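Local structure of dihydroneopterin triphosphate diphosphatase (Escherichia coli O157:H7, 5U7F) at residues R30-F35 / L132-S137; F35-T40 / T116-Y121. The protein hydrolyses dihydroneopterin triphosphate to dihydroneopterin monophosphate and pyrophosphate in folate biosynthesis, and also accepts nucleoside triphosphates, preferably dATP. All blocks are in the same frame, centred on the assembly; numbering follows the deposited sequence.

Contact 1: residues R30-F35 / L132-S137; sequences RDDPDF and LTKSWS. With SO4 (sulfate ion), chain B.
Asp32 turns its CG anti to the backbone N (chi1 -175°), facing the loop that carries Lys134, and in Lys134 the bend at chi3 (-131°) sets CE beside the turn, from where NZ meets the carboxylate. The two side chains touch tip to tip in a salt bridge: NZ of Lys134 lies 2.9 Å from OD2 of Asp32, on the syn side of the carboxylate, with a weak second bond to OD1. OD1 also accepts the backbone N of Asp34 from above the carboxylate plane, closing an Asx turn, and OD2 is shared with His86. An aspartate suits this place because its short arm can bind its own turn and the lysine at once. On the way to the carboxylate the lysine CE passes 3.4 Å from the backbone O of Asp34. Further back, its CB sits over one face of the Phe35 ring, offset toward the rim, in a CH-pi contact 4.3 Å from the centroid. OG1 of Thr133, itself hydrogen-bonded to Trp36 O, lies at the ring edge, 3.8 Å from CE1 of Phe35, and CB of Ser135 approaches CZ of Phe35. A water joins Asp34 O to Leu132 O. These contacts pin the type I turn Asp32-Phe35, between two strands of the Nudix sheet, to the loop joining two helices, where Ser135 serves as N-cap of helix 136-147 and is predicted to bind substrate.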
loop_
_atom_site.group_PDB
_atom_site.type_symbol
_atom_site.label_atom_id
_atom_site.label_comp_id
_atom_site.label_asym_id
_atom_site.label_seq_id
_atom_site.Cartn_x
_atom_site.Cartn_y
_atom_site.Cartn_z
ATOM N N ARG A 30 2.610 12.528 1.603
ATOM C CA ARG A 30 3.230 13.794 2.014
ATOM C C ARG A 30 4.036 14.450 0.892
ATOM O O ARG A 30 4.090 15.679 0.804
ATOM C CB ARG A 30 4.138 13.569 3.213
ATOM C CG ARG A 30 3.426 13.380 4.576
ATOM C CD ARG A 30 4.416 13.603 5.727
ATOM N NE ARG A 30 5.156 14.809 5.380
ATOM C CZ ARG A 30 4.838 16.043 5.752
ATOM N NH1 ARG A 30 3.821 16.264 6.586
ATOM N NH2 ARG A 30 5.563 17.061 5.293
ATOM N N ASP A 31 4.663 13.636 0.043
ATOM C CA ASP A 31 5.517 14.160 -1.039
ATOM C C ASP A 31 4.699 14.605 -2.252
ATOM O O ASP A 31 5.116 15.463 -3.026
ATOM C CB ASP A 31 6.556 13.121 -1.473
ATOM C CG ASP A 31 5.945 11.750 -1.781
ATOM O OD1 ASP A 31 4.699 11.615 -1.728
ATOM O OD2 ASP A 31 6.727 10.805 -2.076
ATOM N N ASP A 32 3.546 13.971 -2.416
ATOM C CA ASP A 32 2.575 14.279 -3.455
ATOM C C ASP A 32 1.187 14.281 -2.789
ATOM O O ASP A 32 0.506 13.259 -2.746
ATOM C CB ASP A 32 2.645 13.251 -4.593
ATOM C CG ASP A 32 1.726 13.596 -5.767
ATOM O OD1 ASP A 32 0.893 14.529 -5.630
ATOM O OD2 ASP A 32 1.837 12.924 -6.824
ATOM N N PRO A 33 0.764 15.429 -2.258
ATOM C CA PRO A 33 -0.517 15.505 -1.523
ATOM C C PRO A 33 -1.777 15.158 -2.341
ATOM O O PRO A 33 -2.854 14.973 -1.756
ATOM C CB PRO A 33 -0.551 16.968 -1.055
ATOM C CG PRO A 33 0.906 17.358 -0.982
ATOM C CD PRO A 33 1.518 16.695 -2.176
ATOM N N ASP A 34 -1.655 15.038 -3.658
ATOM C CA ASP A 34 -2.782 14.672 -4.508
ATOM C C ASP A 34 -2.898 13.143 -4.661
ATOM O O ASP A 34 -3.856 12.646 -5.234
ATOM C CB ASP A 34 -2.632 15.319 -5.879
ATOM C CG ASP A 34 -2.704 16.837 -5.814
ATOM O OD1 ASP A 34 -3.585 17.350 -5.077
ATOM O OD2 ASP A 34 -1.875 17.503 -6.478
ATOM N N PHE A 35 -1.914 12.442 -4.112
ATOM C CA PHE A 35 -1.729 10.980 -4.290
ATOM C C PHE A 35 -2.238 10.257 -3.054
ATOM O O PHE A 35 -1.540 10.211 -2.052
ATOM C CB PHE A 35 -0.249 10.690 -4.535
ATOM C CG PHE A 35 0.050 9.317 -5.053
ATOM C CD1 PHE A 35 -0.870 8.278 -4.982
ATOM C CD2 PHE A 35 1.289 9.070 -5.619
ATOM C CE1 PHE A 35 -0.525 7.011 -5.488
ATOM C CE2 PHE A 35 1.610 7.847 -6.095
ATOM C CZ PHE A 35 0.706 6.812 -6.026
ATOM N N LEU A 132 -9.966 6.967 -7.056
ATOM C CA LEU A 132 -9.301 8.103 -6.433
ATOM C C LEU A 132 -7.793 8.052 -6.631
ATOM O O LEU A 132 -7.180 9.086 -6.939
ATOM C CB LEU A 132 -9.610 8.169 -4.932
ATOM C CG LEU A 132 -8.851 9.203 -4.084
ATOM C CD1 LEU A 132 -9.199 10.615 -4.546
ATOM C CD2 LEU A 132 -9.110 9.079 -2.589
ATOM N N THR A 133 -7.208 6.865 -6.439
ATOM C CA THR A 133 -5.757 6.700 -6.452
ATOM C C THR A 133 -5.142 7.004 -7.834
ATOM O O THR A 133 -5.751 6.767 -8.892
ATOM C CB THR A 133 -5.341 5.289 -5.989
ATOM O OG1 THR A 133 -3.922 5.229 -5.796
ATOM C CG2 THR A 133 -5.777 4.183 -6.996
ATOM N N LYS A 134 -3.940 7.580 -7.808
ATOM C CA LYS A 134 -3.206 7.874 -9.029
ATOM C C LYS A 134 -2.464 6.665 -9.562
ATOM O O LYS A 134 -2.008 6.684 -10.690
ATOM C CB LYS A 134 -2.195 9.013 -8.811
ATOM C CG LYS A 134 -2.854 10.361 -8.577
ATOM C CD LYS A 134 -1.947 11.497 -9.002
ATOM C CE LYS A 134 -1.840 12.577 -7.931
ATOM N NZ LYS A 134 -0.679 13.466 -8.214
ATOM N N SER A 135 -2.349 5.613 -8.758
ATOM C CA SER A 135 -1.588 4.423 -9.132
ATOM C C SER A 135 -2.459 3.350 -9.796
ATOM O O SER A 135 -3.442 2.854 -9.191
ATOM C CB SER A 135 -0.904 3.859 -7.885
ATOM O OG SER A 135 -0.465 2.522 -8.046
ATOM N N TRP A 136 -2.117 2.997 -11.036
ATOM C CA TRP A 136 -2.906 2.001 -11.744
ATOM C C TRP A 136 -2.812 0.655 -11.080
ATOM O O TRP A 136 -3.758 -0.086 -11.146
ATOM C CB TRP A 136 -2.525 1.901 -13.240
ATOM C CG TRP A 136 -1.182 1.355 -13.592
ATOM C CD1 TRP A 136 -0.113 2.074 -13.990
ATOM C CD2 TRP A 136 -0.807 -0.015 -13.667
ATOM N NE1 TRP A 136 0.950 1.234 -14.284
ATOM C CE2 TRP A 136 0.544 -0.053 -14.094
ATOM C CE3 TRP A 136 -1.466 -1.217 -13.394
ATOM C CZ2 TRP A 136 1.240 -1.237 -14.237
ATOM C CZ3 TRP A 136 -0.773 -2.403 -13.540
ATOM C CH2 TRP A 136 0.574 -2.404 -13.948
ATOM N N SER A 137 -1.714 0.344 -10.402
ATOM C CA SER A 137 -1.580 -0.976 -9.797
ATOM C C SER A 137 -2.428 -1.044 -8.512
ATOM O O SER A 137 -3.089 -2.049 -8.245
ATOM C CB SER A 137 -0.119 -1.299 -9.504
ATOM O OG SER A 137 0.442 -0.332 -8.643
HETATM S S SO4 B . 3.422 1.569 -17.221
HETATM O O1 SO4 B . 3.372 2.578 -18.282
HETATM O O2 SO4 B . 4.687 0.852 -17.311
HETATM O O3 SO4 B . 3.337 2.261 -15.934
HETATM O O4 SO4 B . 2.308 0.642 -17.378
HETATM O O HOH W 1 -4.624 9.923 -5.373
#

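Contact 2: residues F35-T40 / T116-Y121; sequences FWQSVT and TEHLAY. With CO (cobalt (II) ion), chain F; CO (cobalt (II) ion), chain E.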
loop_
_atom_site.group_PDB
_atom_site.type_symbol
_atom_site.label_atom_id
_atom_site.label_comp_id
_atom_site.label_asym_id
_atom_site.label_seq_id
_atom_site.Cartn_x
_atom_site.Cartn_y
_atom_site.Cartn_z
ATOM N N PHE A 35 -1.914 12.442 -4.112
ATOM C CA PHE A 35 -1.729 10.980 -4.290
ATOM C C PHE A 35 -2.238 10.257 -3.054
ATOM O O PHE A 35 -1.540 10.211 -2.052
ATOM C CB PHE A 35 -0.249 10.690 -4.535
ATOM C CG PHE A 35 0.050 9.317 -5.053
ATOM C CD1 PHE A 35 -0.870 8.278 -4.982
ATOM C CD2 PHE A 35 1.289 9.070 -5.619
ATOM C CE1 PHE A 35 -0.525 7.011 -5.488
ATOM C CE2 PHE A 35 1.610 7.847 -6.095
ATOM C CZ PHE A 35 0.706 6.812 -6.026
ATOM N N TRP A 36 -3.456 9.734 -3.127
ATOM C CA TRP A 36 -3.966 8.799 -2.123
ATOM C C TRP A 36 -3.694 7.336 -2.508
ATOM O O TRP A 36 -3.800 6.958 -3.675
ATOM C CB TRP A 36 -5.442 8.978 -1.921
ATOM C CG TRP A 36 -5.790 10.341 -1.432
ATOM C CD1 TRP A 36 -5.689 11.513 -2.126
ATOM C CD2 TRP A 36 -6.300 10.679 -0.134
ATOM N NE1 TRP A 36 -6.119 12.572 -1.334
ATOM C CE2 TRP A 36 -6.501 12.081 -0.112
ATOM C CE3 TRP A 36 -6.601 9.938 1.011
ATOM C CZ2 TRP A 36 -6.982 12.755 1.015
ATOM C CZ3 TRP A 36 -7.103 10.614 2.131
ATOM C CH2 TRP A 36 -7.278 12.007 2.117
ATOM N N GLN A 37 -3.384 6.530 -1.511
ATOM C CA GLN A 37 -2.933 5.147 -1.749
ATOM C C GLN A 37 -3.194 4.251 -0.573
ATOM O O GLN A 37 -3.398 4.730 0.555
ATOM C CB GLN A 37 -1.443 5.139 -2.038
ATOM C CG GLN A 37 -0.634 5.808 -0.966
ATOM C CD GLN A 37 0.840 5.479 -0.978
ATOM O OE1 GLN A 37 1.585 5.872 -0.060
ATOM N NE2 GLN A 37 1.293 4.806 -2.032
ATOM N N SER A 38 -3.176 2.943 -0.814
ATOM C CA SER A 38 -3.032 1.965 0.247
ATOM C C SER A 38 -1.563 1.988 0.748
ATOM O O SER A 38 -0.755 2.843 0.324
ATOM C CB SER A 38 -3.442 0.559 -0.262
ATOM O OG SER A 38 -4.627 0.625 -1.051
ATOM N N VAL A 39 -1.223 1.123 1.696
ATOM C CA VAL A 39 0.145 1.075 2.212
ATOM C C VAL A 39 1.121 0.546 1.142
ATOM O O VAL A 39 0.878 -0.495 0.562
ATOM C CB VAL A 39 0.205 0.214 3.473
ATOM C CG1 VAL A 39 1.621 -0.118 3.871
ATOM C CG2 VAL A 39 -0.495 0.939 4.621
ATOM N N THR A 40 2.188 1.292 0.850
ATOM C CA THR A 40 3.253 0.800 -0.048
ATOM C C THR A 40 4.578 0.992 0.663
ATOM O O THR A 40 4.680 1.811 1.569
ATOM C CB THR A 40 3.295 1.507 -1.431
ATOM O OG1 THR A 40 3.684 2.875 -1.279
ATOM C CG2 THR A 40 1.964 1.423 -2.139
ATOM N N THR A 116 1.913 7.783 10.153
ATOM C CA THR A 116 3.235 8.404 10.318
ATOM C C THR A 116 3.800 8.996 9.010
ATOM O O THR A 116 4.396 10.074 9.003
ATOM C CB THR A 116 4.233 7.375 10.883
ATOM O OG1 THR A 116 4.338 6.262 9.987
ATOM C CG2 THR A 116 3.772 6.863 12.228
ATOM N N GLU A 117 3.587 8.298 7.903
ATOM C CA GLU A 117 4.165 8.662 6.613
ATOM C C GLU A 117 3.253 9.584 5.785
ATOM O O GLU A 117 3.667 10.109 4.745
ATOM C CB GLU A 117 4.481 7.353 5.837
ATOM C CG GLU A 117 5.234 7.502 4.514
ATOM C CD GLU A 117 5.597 6.141 3.881
ATOM O OE1 GLU A 117 5.035 5.799 2.800
ATOM O OE2 GLU A 117 6.450 5.415 4.465
ATOM N N HIS A 118 2.020 9.799 6.247
ATOM C CA HIS A 118 0.998 10.445 5.426
ATOM C C HIS A 118 0.412 11.708 6.078
ATOM O O HIS A 118 0.762 12.026 7.193
ATOM C CB HIS A 118 -0.105 9.443 5.141
ATOM C CG HIS A 118 0.338 8.295 4.285
ATOM N ND1 HIS A 118 1.002 7.202 4.798
ATOM C CD2 HIS A 118 0.270 8.098 2.948
ATOM C CE1 HIS A 118 1.292 6.362 3.823
ATOM N NE2 HIS A 118 0.847 6.873 2.687
ATOM N N LEU A 119 -0.494 12.382 5.382
ATOM C CA LEU A 119 -1.080 13.639 5.860
ATOM C C LEU A 119 -2.474 13.448 6.485
ATOM O O LEU A 119 -2.924 14.254 7.322
ATOM C CB LEU A 119 -1.169 14.626 4.707
ATOM C CG LEU A 119 0.137 15.141 4.097
ATOM C CD1 LEU A 119 -0.118 15.892 2.815
ATOM C CD2 LEU A 119 0.869 16.046 5.073
ATOM N N ALA A 120 -3.149 12.370 6.085
ATOM C CA ALA A 120 -4.581 12.150 6.358
ATOM C C ALA A 120 -4.946 10.739 5.937
ATOM O O ALA A 120 -4.195 10.136 5.162
ATOM C CB ALA A 120 -5.433 13.098 5.600
ATOM N N TYR A 121 -6.088 10.240 6.417
ATOM C CA TYR A 121 -6.629 8.950 5.967
ATOM C C TYR A 121 -8.146 9.064 5.757
ATOM O O TYR A 121 -8.833 9.917 6.362
ATOM C CB TYR A 121 -6.292 7.833 6.962
ATOM C CG TYR A 121 -7.106 7.855 8.233
ATOM C CD1 TYR A 121 -6.682 8.573 9.347
ATOM C CD2 TYR A 121 -8.285 7.137 8.329
ATOM C CE1 TYR A 121 -7.425 8.588 10.526
ATOM C CE2 TYR A 121 -9.041 7.141 9.505
ATOM C CZ TYR A 121 -8.603 7.868 10.599
ATOM O OH TYR A 121 -9.362 7.872 11.758
HETATM CO CO CO F . 4.951 3.793 2.027
HETATM CO CO CO E . 6.855 3.311 4.522
HETATM O O HOH W 2 2.793 3.920 1.675
HETATM O O HOH W 3 5.619 4.203 -0.011
HETATM O O HOH W 4 8.760 3.288 4.752
HETATM O O HOH W 5 6.937 3.483 6.657
#
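Glu117 is the first residue of 116-121 to take part, and it meets Thr40 through metal. Its CG stands anti to the backbone N (chi1 -174°) and the chain runs on extended, which carries the carboxylate out between two cobalt ions. OE1 binds one cobalt at 2.1 Å, and OE2 binds the other at the same distance. Thr40 supplies its backbone O to the first cobalt, 2.0 Å away, so the ion ties the two segments together; a carboxylate suits this place because its two oxygens can serve two cations. Glu60 ligates both ions, and Glu56 joins it at the second.

His118 follows, its side chain crossing that of Gln37 at about a right angle. Its NE2 donates to OE1 of Gln37 over 3.0 Å, nearly straight (N-H...O 163°), close to the ring plane and on a lone pair of the amide oxygen. The same oxygen accepts from Arg29 and from a water that is also a ligand of the first cobalt and accepts from Thr40 N. Three donors thus grip this buried oxygen, and the neutral amide is placed in the second shell of the metal. The amide NE2 makes a weak bond to Thr40 OG1.

At Ala120 the contact becomes apolar: the small CB lies 4.1 Å from CH2 of Trp36. The indole edge then reaches the backbone of Tyr121, with CZ3 4.1 Å from its C. Carboxylates from the Nudix-box helix, a strand carbonyl and a glutamate from a distant loop converging on divalent ions are the hallmark of a Nudix hydrolase metal site.

In the fold
Contacts 1 and 2 have centres about 9 Å apart and share Phe35, where the loop after strand 23-29 leads into strand 36-42. Along the chain, contact 2 is nested inside the loop closed by contact 1: 30-35 and 35-40 come first, then 116-121 and lastly 132-137. In the mixed sheet, strand 23-29 lies between strands 36-42 and 118-125, so contact 2 reaches across it, whereas contact 1 fastens the turn between 23-29 and 36-42 to the loop before the C-terminal helix. They also touch directly, as Leu132 packs on Trp36. Between them they include Thr40 and Glu117 at the metal and Ser135, predicted to bind substrate.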